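PDB 5AWO: isomaltodextranase from Arthrobacter globiformis, which hydrolyses alpha-1,6-glucosidic linkages in dextran-type polysaccharides, releasing successive isomaltose units from the non-reducing chain ends. Local coordinates for residues E85-T90 against G94-Y99; H105-W110 against M119-Y124; R132-D137 against V148-L153. All blocks are in the same frame, centred on the assembly; numbering follows the deposited sequence.

Interaction 1. Residues E85-T90 against G94-Y99; sequences EGSSRT and GYITSY
The chi1 of Ser-87 (-176°) turns OG away from the residue's own N and toward Ser-98 O, and Ile-96, whose CG2 is anti to its carbonyl carbon, lays that methyl against the same serine. Both segments belong to the long loop between strand 77-79 and helix 107-116 of the TIM barrel, which folds back on itself through a single beta bridge between Thr-90 and Ile-96. The case illustrates how an irregular loop can be fixed by a few well-used polar atoms. Ser-87 OG donates to Ser-98 O at 2.7 Å, approaching somewhat tilted from the carbonyl plane, and CG2 of Ile-96 sits 3.5 Å from the same OG. Water 1 completes the polar cluster: it donates to Ser-87 OG at 2.8 Å and to Arg-89 O at 2.7 Å, and accepts from Ser-98 N at 3.1 Å. Were Ser-87 an alanine, Ser-98 O would probably lose its hydroxyl donor and water 1 one of its acceptors. Arg-89 O is gripped a second time by Thr-97 N, 3.1 Å away with a fairly straight N-H (160°) that comes from above the carbonyl plane. The guanidinium of Arg-89 turns elsewhere, NH2 bonding to Trp-103 O. At the turn end, Thr-90 sets CB and CG2 against the peptide of Gly-94, while its OG1 is hydrogen-bonded to Lys-140 NZ. Gly-94 itself has backbone angles at which a CB would collide with the preceding carbonyl. Beside the bridge, Thr-90 CA lies 3.1 Å from Tyr-95 O, a bent CA-H...O contact.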
loop_
_atom_site.group_PDB
_atom_site.type_symbol
_atom_site.label_atom_id
_atom_site.label_comp_id
_atom_site.label_asym_id
_atom_site.label_seq_id
_atom_site.Cartn_x
_atom_site.Cartn_y
_atom_site.Cartn_z
ATOM N N GLU A 85 -15.955 -5.560 20.828
ATOM C CA GLU A 85 -16.830 -4.899 21.815
ATOM C C GLU A 85 -16.696 -5.574 23.188
ATOM O O GLU A 85 -16.838 -4.899 24.229
ATOM C CB GLU A 85 -18.273 -4.776 21.310
ATOM C CG GLU A 85 -18.421 -3.685 20.255
ATOM C CD GLU A 85 -19.876 -3.354 19.925
ATOM O OE1 GLU A 85 -20.754 -4.128 20.345
ATOM O OE2 GLU A 85 -20.154 -2.337 19.231
ATOM N N GLY A 86 -16.352 -6.850 23.209
ATOM C CA GLY A 86 -16.120 -7.601 24.441
ATOM C C GLY A 86 -14.706 -7.499 24.996
ATOM O O GLY A 86 -14.321 -8.261 25.883
ATOM N N SER A 87 -13.915 -6.563 24.462
ATOM C CA SER A 87 -12.639 -6.198 25.090
ATOM C C SER A 87 -12.870 -4.921 25.897
ATOM O O SER A 87 -12.725 -3.822 25.364
ATOM C CB SER A 87 -11.564 -5.991 24.032
ATOM O OG SER A 87 -10.306 -5.736 24.615
ATOM N N SER A 88 -13.250 -5.075 27.174
ATOM C CA SER A 88 -13.639 -3.939 28.007
ATOM C C SER A 88 -12.632 -3.581 29.069
ATOM O O SER A 88 -12.659 -2.452 29.553
ATOM C CB SER A 88 -15.002 -4.193 28.680
ATOM O OG SER A 88 -14.918 -5.112 29.768
ATOM N N ARG A 89 -11.785 -4.522 29.462
ATOM C CA ARG A 89 -10.790 -4.231 30.502
ATOM C C ARG A 89 -9.776 -3.243 29.952
ATOM O O ARG A 89 -9.293 -3.427 28.820
ATOM C CB ARG A 89 -10.080 -5.496 30.944
ATOM C CG ARG A 89 -10.999 -6.513 31.623
ATOM C CD ARG A 89 -10.301 -7.808 32.004
ATOM N NE ARG A 89 -9.813 -8.554 30.839
ATOM C CZ ARG A 89 -9.376 -9.814 30.863
ATOM N NH1 ARG A 89 -9.397 -10.515 31.990
ATOM N NH2 ARG A 89 -8.945 -10.386 29.737
ATOM N N THR A 90 -9.444 -2.195 30.727
ATOM C CA THR A 90 -8.467 -1.221 30.276
ATOM C C THR A 90 -7.468 -0.856 31.375
ATOM O O THR A 90 -7.698 -1.126 32.566
ATOM C CB THR A 90 -9.142 0.062 29.776
ATOM O OG1 THR A 90 -9.910 0.655 30.831
ATOM C CG2 THR A 90 -10.024 -0.208 28.556
ATOM N N GLY A 94 -7.379 3.960 30.074
ATOM C CA GLY A 94 -8.437 3.580 29.131
ATOM C C GLY A 94 -8.026 2.755 27.948
ATOM O O GLY A 94 -8.809 2.646 27.003
ATOM N N TYR A 95 -6.842 2.149 27.980
ATOM C CA TYR A 95 -6.361 1.381 26.831
ATOM C C TYR A 95 -6.570 -0.086 27.088
ATOM O O TYR A 95 -6.249 -0.593 28.166
ATOM C CB TYR A 95 -4.892 1.672 26.530
ATOM C CG TYR A 95 -4.585 3.133 26.278
ATOM C CD1 TYR A 95 -5.488 3.984 25.621
ATOM C CD2 TYR A 95 -3.388 3.689 26.719
ATOM C CE1 TYR A 95 -5.190 5.313 25.388
ATOM C CE2 TYR A 95 -3.086 5.028 26.495
ATOM C CZ TYR A 95 -3.992 5.846 25.828
ATOM O OH TYR A 95 -3.690 7.178 25.617
ATOM N N ILE A 96 -7.094 -0.804 26.090
ATOM C CA ILE A 96 -7.469 -2.198 26.303
ATOM C C ILE A 96 -6.262 -3.054 26.648
ATOM O O ILE A 96 -5.215 -2.971 26.010
ATOM C CB ILE A 96 -8.233 -2.826 25.109
ATOM C CG1 ILE A 96 -7.493 -2.601 23.782
ATOM C CG2 ILE A 96 -9.632 -2.287 25.061
ATOM C CD1 ILE A 96 -7.903 -3.604 22.718
ATOM N N THR A 97 -6.430 -3.914 27.659
ATOM C CA THR A 97 -5.328 -4.752 28.117
ATOM C C THR A 97 -5.188 -6.094 27.399
ATOM O O THR A 97 -4.142 -6.716 27.477
ATOM C CB THR A 97 -5.447 -5.016 29.627
ATOM O OG1 THR A 97 -6.700 -5.638 29.882
ATOM C CG2 THR A 97 -5.344 -3.724 30.415
ATOM N N SER A 98 -6.219 -6.535 26.685
ATOM C CA SER A 98 -6.126 -7.798 25.952
ATOM C C SER A 98 -7.078 -7.776 24.766
ATOM O O SER A 98 -7.777 -6.793 24.551
ATOM C CB SER A 98 -6.408 -8.992 26.863
ATOM O OG SER A 98 -6.035 -10.204 26.219
ATOM N N TYR A 99 -7.127 -8.887 24.019
ATOM C CA TYR A 99 -8.021 -8.964 22.863
ATOM C C TYR A 99 -9.498 -9.136 23.247
ATOM O O TYR A 99 -10.388 -8.610 22.584
ATOM C CB TYR A 99 -7.589 -10.084 21.906
ATOM C CG TYR A 99 -8.641 -10.367 20.862
ATOM C CD1 TYR A 99 -8.855 -9.504 19.798
ATOM C CD2 TYR A 99 -9.478 -11.465 20.977
ATOM C CE1 TYR A 99 -9.857 -9.752 18.859
ATOM C CE2 TYR A 99 -10.470 -11.722 20.034
ATOM C CZ TYR A 99 -10.658 -10.850 18.985
ATOM O OH TYR A 99 -11.670 -11.100 18.093
HETATM O O HOH W 1 -9.179 -5.573 27.129
#

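Interaction 2. Residues H105-W110 against M119-Y124; sequences HDWAYW and MKLGVY
The indole of Trp-107 and the side chain of Leu-121 meet at about a right angle, whereas Val-123 comes over one face of the same ring. In Trp-107 CG is anti to the carbonyl carbon (chi1 -69°), which directs the indole from the first turn of helix 107-116 down onto strand 120-124. Its six-membered ring does the touching: CE3 lies 3.7 Å from Leu-121 CD2, which approaches obliquely, and CZ3 lies 4.1 Å from Val-123 CG2, a methyl placed over the rim of the ring rather than its centre. Leu-121 and Val-123 both aim at the helix. Phe-190 of helix 179-192 meets the indole edge-to-face, and NE1 makes a weak hydrogen bond to Ile-96 O.

Asp-106 fixes the start of the helix as its N-cap. Its OD1 takes the N-H of Tyr-109 at 3.0 Å, nearly in line with the carboxylate C-O bond. The strand runs on toward the catalytic centre, where Tyr-124 OH hydrogen-bonds to Asp-201, the probable nucleophile. A helix laying an aromatic residue on the outward side chains of the parallel strand that follows it is the helix-on-strand packing of a beta-alpha-beta crossover, here the step from strand 77-79 to strand 120-124 in the (beta/alpha)8 barrel of a family 27 glycoside hydrolase.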
loop_
_atom_site.group_PDB
_atom_site.type_symbol
_atom_site.label_atom_id
_atom_site.label_comp_id
_atom_site.label_asym_id
_atom_site.label_seq_id
_atom_site.Cartn_x
_atom_site.Cartn_y
_atom_site.Cartn_z
ATOM N N HIS A 105 -4.448 -13.817 29.433
ATOM C CA HIS A 105 -3.185 -13.131 29.294
ATOM C C HIS A 105 -3.377 -11.840 28.536
ATOM O O HIS A 105 -4.253 -11.771 27.671
ATOM C CB HIS A 105 -2.186 -14.006 28.560
ATOM C CG HIS A 105 -2.014 -15.365 29.157
ATOM N ND1 HIS A 105 -1.262 -15.579 30.292
ATOM C CD2 HIS A 105 -2.483 -16.579 28.779
ATOM C CE1 HIS A 105 -1.289 -16.864 30.597
ATOM N NE2 HIS A 105 -2.017 -17.493 29.694
ATOM N N ASP A 106 -2.536 -10.854 28.839
ATOM C CA ASP A 106 -2.591 -9.528 28.259
ATOM C C ASP A 106 -1.759 -9.422 26.967
ATOM O O ASP A 106 -1.148 -10.403 26.507
ATOM C CB ASP A 106 -2.242 -8.429 29.310
ATOM C CG ASP A 106 -0.793 -8.446 29.767
ATOM O OD1 ASP A 106 0.055 -9.157 29.194
ATOM O OD2 ASP A 106 -0.497 -7.678 30.716
ATOM N N TRP A 107 -1.761 -8.245 26.360
ATOM C CA TRP A 107 -1.060 -8.059 25.096
ATOM C C TRP A 107 0.435 -8.342 25.244
ATOM O O TRP A 107 1.050 -8.916 24.352
ATOM C CB TRP A 107 -1.245 -6.643 24.585
ATOM C CG TRP A 107 -2.642 -6.256 24.116
ATOM C CD1 TRP A 107 -3.429 -5.259 24.611
ATOM C CD2 TRP A 107 -3.349 -6.789 22.991
ATOM N NE1 TRP A 107 -4.604 -5.174 23.905
ATOM C CE2 TRP A 107 -4.572 -6.103 22.898
ATOM C CE3 TRP A 107 -3.083 -7.811 22.074
ATOM C CZ2 TRP A 107 -5.515 -6.383 21.900
ATOM C CZ3 TRP A 107 -4.019 -8.094 21.082
ATOM C CH2 TRP A 107 -5.223 -7.394 21.019
ATOM N N ALA A 108 1.021 -7.938 26.377
ATOM C CA ALA A 108 2.471 -8.107 26.561
ATOM C C ALA A 108 2.837 -9.575 26.623
ATOM O O ALA A 108 3.841 -9.991 26.048
ATOM C CB ALA A 108 2.939 -7.406 27.829
ATOM N N TYR A 109 2.040 -10.362 27.322
ATOM C CA TYR A 109 2.257 -11.794 27.368
ATOM C C TYR A 109 2.295 -12.368 25.955
ATOM O O TYR A 109 3.198 -13.141 25.609
ATOM C CB TYR A 109 1.189 -12.505 28.167
ATOM C CG TYR A 109 1.325 -14.004 28.091
ATOM C CD1 TYR A 109 0.724 -14.725 27.063
ATOM C CD2 TYR A 109 2.068 -14.712 29.038
ATOM C CE1 TYR A 109 0.835 -16.095 26.979
ATOM C CE2 TYR A 109 2.196 -16.094 28.955
ATOM C CZ TYR A 109 1.578 -16.785 27.920
ATOM O OH TYR A 109 1.677 -18.163 27.805
ATOM N N TRP A 110 1.326 -11.976 25.133
ATOM C CA TRP A 110 1.268 -12.552 23.791
ATOM C C TRP A 110 2.379 -12.034 22.895
ATOM O O TRP A 110 2.896 -12.789 22.067
ATOM C CB TRP A 110 -0.128 -12.380 23.177
ATOM C CG TRP A 110 -1.050 -13.375 23.798
ATOM C CD1 TRP A 110 -2.107 -13.125 24.617
ATOM C CD2 TRP A 110 -0.940 -14.809 23.726
ATOM N NE1 TRP A 110 -2.681 -14.280 25.014
ATOM C CE2 TRP A 110 -1.980 -15.337 24.493
ATOM C CE3 TRP A 110 -0.075 -15.690 23.060
ATOM C CZ2 TRP A 110 -2.185 -16.714 24.642
ATOM C CZ3 TRP A 110 -0.279 -17.066 23.213
ATOM C CH2 TRP A 110 -1.326 -17.555 23.999
ATOM N N MET A 119 8.367 -14.207 16.121
ATOM C CA MET A 119 7.173 -13.576 15.551
ATOM C C MET A 119 6.843 -12.304 16.332
ATOM O O MET A 119 7.393 -12.052 17.422
ATOM C CB MET A 119 6.012 -14.552 15.618
ATOM C CG MET A 119 6.180 -15.757 14.702
ATOM S SD MET A 119 4.831 -16.911 14.745
ATOM C CE MET A 119 3.546 -15.964 13.914
ATOM N N LYS A 120 5.918 -11.523 15.769
ATOM C CA LYS A 120 5.501 -10.233 16.306
ATOM C C LYS A 120 3.979 -10.160 16.354
ATOM O O LYS A 120 3.270 -10.876 15.624
ATOM C CB LYS A 120 6.040 -9.100 15.451
ATOM C CG LYS A 120 7.570 -9.023 15.435
ATOM C CD LYS A 120 8.110 -8.061 14.386
ATOM C CE LYS A 120 9.463 -8.541 13.841
ATOM N NZ LYS A 120 10.116 -7.696 12.792
ATOM N N LEU A 121 3.480 -9.306 17.234
ATOM C CA LEU A 121 2.058 -9.042 17.382
ATOM C C LEU A 121 1.572 -7.929 16.480
ATOM O O LEU A 121 2.105 -6.832 16.483
ATOM C CB LEU A 121 1.794 -8.607 18.830
ATOM C CG LEU A 121 0.356 -8.256 19.206
ATOM C CD1 LEU A 121 -0.561 -9.458 19.126
ATOM C CD2 LEU A 121 0.331 -7.635 20.599
ATOM N N GLY A 122 0.506 -8.208 15.718
ATOM C CA GLY A 122 -0.229 -7.184 14.995
ATOM C C GLY A 122 -1.551 -6.940 15.672
ATOM O O GLY A 122 -2.202 -7.870 16.142
ATOM N N VAL A 123 -1.922 -5.658 15.800
ATOM C CA VAL A 123 -3.138 -5.300 16.498
ATOM C C VAL A 123 -4.146 -4.581 15.603
ATOM O O VAL A 123 -3.804 -3.617 14.936
ATOM C CB VAL A 123 -2.853 -4.428 17.738
ATOM C CG1 VAL A 123 -4.153 -3.912 18.356
ATOM C CG2 VAL A 123 -2.100 -5.245 18.772
ATOM N N TYR A 124 -5.374 -5.074 15.657
ATOM C CA TYR A 124 -6.540 -4.367 15.100
ATOM C C TYR A 124 -7.157 -3.509 16.199
ATOM O O TYR A 124 -7.643 -4.018 17.204
ATOM C CB TYR A 124 -7.531 -5.392 14.593
ATOM C CG TYR A 124 -8.879 -4.895 14.113
ATOM C CD1 TYR A 124 -9.885 -4.520 14.998
ATOM C CD2 TYR A 124 -9.191 -4.883 12.755
ATOM C CE1 TYR A 124 -11.129 -4.096 14.562
ATOM C CE2 TYR A 124 -10.451 -4.498 12.332
ATOM C CZ TYR A 124 -11.407 -4.111 13.231
ATOM O OH TYR A 124 -12.669 -3.703 12.808
#

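Interaction 3. Residues R132-D137 against V148-L153; sequences RAAVED and VKIADL
Two short helical turns in the long excursion between strand 120-124 and helix 179-192 of the TIM barrel meet here: helix 132-135, through Ala-134 and Val-135, and the 3-10 segment 150-152, through Ile-150 and Ala-151. The contact is small, and methyl groups make most of it. CG2 of Ile-150, anti to the backbone N, reaches Ala-134 CB at 3.9 Å and stands 4.3 Å from Val-135 CG2. The other branch of Val-135, CG1, lies alongside Ala-151, whose CB is 4.2 Å off. Val-130 of strand 129-131 touches both Val-135 and Ile-150.

A salt bridge lies within each segment. Glu-136 OE2 takes NE of Arg-132 in the guanidinium plane. In segment 148-153, Asp-152 OD2 is gripped twice by Lys-149: NZ meets its syn lone pair at 2.7 Å, and the backbone N comes from above the carboxylate plane. No direct hydrogen bond joins the two segments, but water 2 bridges them, 2.8 Å from Asp-137 O and accepting from Ala-151 N at 3.0 Å. The closest approach is made by Ala-151 CB, 3.3 Å from Val-135 O.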
loop_
_atom_site.group_PDB
_atom_site.type_symbol
_atom_site.label_atom_id
_atom_site.label_comp_id
_atom_site.label_asym_id
_atom_site.label_seq_id
_atom_site.Cartn_x
_atom_site.Cartn_y
_atom_site.Cartn_z
ATOM N N ARG A 132 -17.115 2.064 26.584
ATOM C CA ARG A 132 -18.093 2.517 27.562
ATOM C C ARG A 132 -17.666 2.157 28.996
ATOM O O ARG A 132 -17.901 2.937 29.921
ATOM C CB ARG A 132 -19.463 1.923 27.245
ATOM C CG ARG A 132 -20.598 2.421 28.095
ATOM C CD ARG A 132 -21.884 1.821 27.563
ATOM N NE ARG A 132 -23.052 2.205 28.341
ATOM C CZ ARG A 132 -24.310 2.055 27.937
ATOM N NH1 ARG A 132 -24.579 1.522 26.752
ATOM N NH2 ARG A 132 -25.315 2.440 28.728
ATOM N N ALA A 133 -17.024 1.022 29.195
ATOM C CA ALA A 133 -16.580 0.619 30.545
ATOM C C ALA A 133 -15.528 1.584 31.094
ATOM O O ALA A 133 -15.415 1.794 32.318
ATOM C CB ALA A 133 -16.041 -0.803 30.536
ATOM N N ALA A 134 -14.712 2.141 30.208
ATOM C CA ALA A 134 -13.704 3.090 30.661
ATOM C C ALA A 134 -14.348 4.437 30.963
ATOM O O ALA A 134 -13.971 5.106 31.933
ATOM C CB ALA A 134 -12.596 3.241 29.628
ATOM N N VAL A 135 -15.281 4.857 30.124
ATOM C CA VAL A 135 -16.087 6.054 30.374
ATOM C C VAL A 135 -16.784 5.990 31.733
ATOM O O VAL A 135 -16.828 6.992 32.457
ATOM C CB VAL A 135 -17.097 6.275 29.219
ATOM C CG1 VAL A 135 -18.176 7.287 29.607
ATOM C CG2 VAL A 135 -16.349 6.740 27.981
ATOM N N GLU A 136 -17.285 4.814 32.077
ATOM C CA GLU A 136 -18.092 4.614 33.284
ATOM C C GLU A 136 -17.254 4.467 34.549
ATOM O O GLU A 136 -17.808 4.422 35.645
ATOM C CB GLU A 136 -19.026 3.412 33.074
ATOM C CG GLU A 136 -20.141 3.794 32.121
ATOM C CD GLU A 136 -21.053 2.648 31.740
ATOM O OE1 GLU A 136 -20.777 1.499 32.125
ATOM O OE2 GLU A 136 -22.019 2.920 31.017
ATOM N N ASP A 137 -15.937 4.417 34.413
ATOM C CA ASP A 137 -15.032 4.320 35.554
ATOM C C ASP A 137 -14.336 5.668 35.717
ATOM O O ASP A 137 -13.357 5.997 35.036
ATOM C CB ASP A 137 -14.030 3.181 35.346
ATOM C CG ASP A 137 -13.141 2.937 36.558
ATOM O OD1 ASP A 137 -12.974 3.854 37.379
ATOM O OD2 ASP A 137 -12.598 1.826 36.679
ATOM N N VAL A 148 -8.210 15.124 32.920
ATOM C CA VAL A 148 -9.237 14.699 31.964
ATOM C C VAL A 148 -9.613 13.247 32.246
ATOM O O VAL A 148 -8.821 12.334 32.020
ATOM C CB VAL A 148 -8.770 14.842 30.511
ATOM C CG1 VAL A 148 -9.897 14.478 29.537
ATOM C CG2 VAL A 148 -8.287 16.261 30.232
ATOM N N LYS A 149 -10.820 13.011 32.746
ATOM C CA LYS A 149 -11.329 11.647 32.887
ATOM C C LYS A 149 -11.617 11.100 31.492
ATOM O O LYS A 149 -11.937 11.857 30.583
ATOM C CB LYS A 149 -12.616 11.636 33.693
ATOM C CG LYS A 149 -12.432 12.053 35.154
ATOM C CD LYS A 149 -13.761 12.230 35.863
ATOM C CE LYS A 149 -14.629 13.294 35.206
ATOM N NZ LYS A 149 -13.971 14.632 35.129
ATOM N N ILE A 150 -11.525 9.791 31.336
ATOM C CA ILE A 150 -11.921 9.175 30.055
ATOM C C ILE A 150 -13.357 9.564 29.712
ATOM O O ILE A 150 -13.690 9.820 28.559
ATOM C CB ILE A 150 -11.678 7.670 30.083
ATOM C CG1 ILE A 150 -10.198 7.348 30.326
ATOM C CG2 ILE A 150 -12.135 7.031 28.773
ATOM C CD1 ILE A 150 -9.241 8.071 29.414
ATOM N N ALA A 151 -14.200 9.694 30.753
ATOM C CA ALA A 151 -15.573 10.158 30.603
ATOM C C ALA A 151 -15.720 11.517 29.916
ATOM O O ALA A 151 -16.754 11.778 29.297
ATOM C CB ALA A 151 -16.254 10.223 31.963
ATOM N N ASP A 152 -14.694 12.369 30.039
ATOM C CA ASP A 152 -14.678 13.722 29.513
ATOM C C ASP A 152 -14.302 13.787 28.010
ATOM O O ASP A 152 -14.189 14.861 27.447
ATOM C CB ASP A 152 -13.669 14.597 30.320
ATOM C CG ASP A 152 -14.015 14.723 31.815
ATOM O OD1 ASP A 152 -15.201 14.689 32.177
ATOM O OD2 ASP A 152 -13.084 14.858 32.640
ATOM N N LEU A 153 -14.105 12.633 27.374
ATOM C CA LEU A 153 -13.677 12.562 25.969
ATOM C C LEU A 153 -14.788 12.326 24.955
ATOM O O LEU A 153 -14.526 12.314 23.754
ATOM C CB LEU A 153 -12.675 11.403 25.818
ATOM C CG LEU A 153 -11.338 11.603 26.534
ATOM C CD1 LEU A 153 -10.494 10.345 26.351
ATOM C CD2 LEU A 153 -10.601 12.838 26.058
HETATM O O HOH W 2 -13.516 8.149 33.212
#

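Along the chain the three contacts follow one another without overlap, and all lie on the same side of the chain's centre, in the barrel and the loops that extend it. Interactions 1 and 2 are centred 13 Å apart and touch: Thr-97 O receives the N-H of Trp-107, and Ser-98 OG meets His-105 O, tying the folded loop to helix 107-116. The centre of interaction 3 is also about 13 Å from that of interaction 1, and the two touch through Ala-134 and Thr-90, yet interaction 3 stays about 13 Å from interaction 2 at the nearest atoms. The loop 85-99 thus touches both the barrel's helix 107-116 and strand 120-124 unit and the excursion carrying helix 132-135.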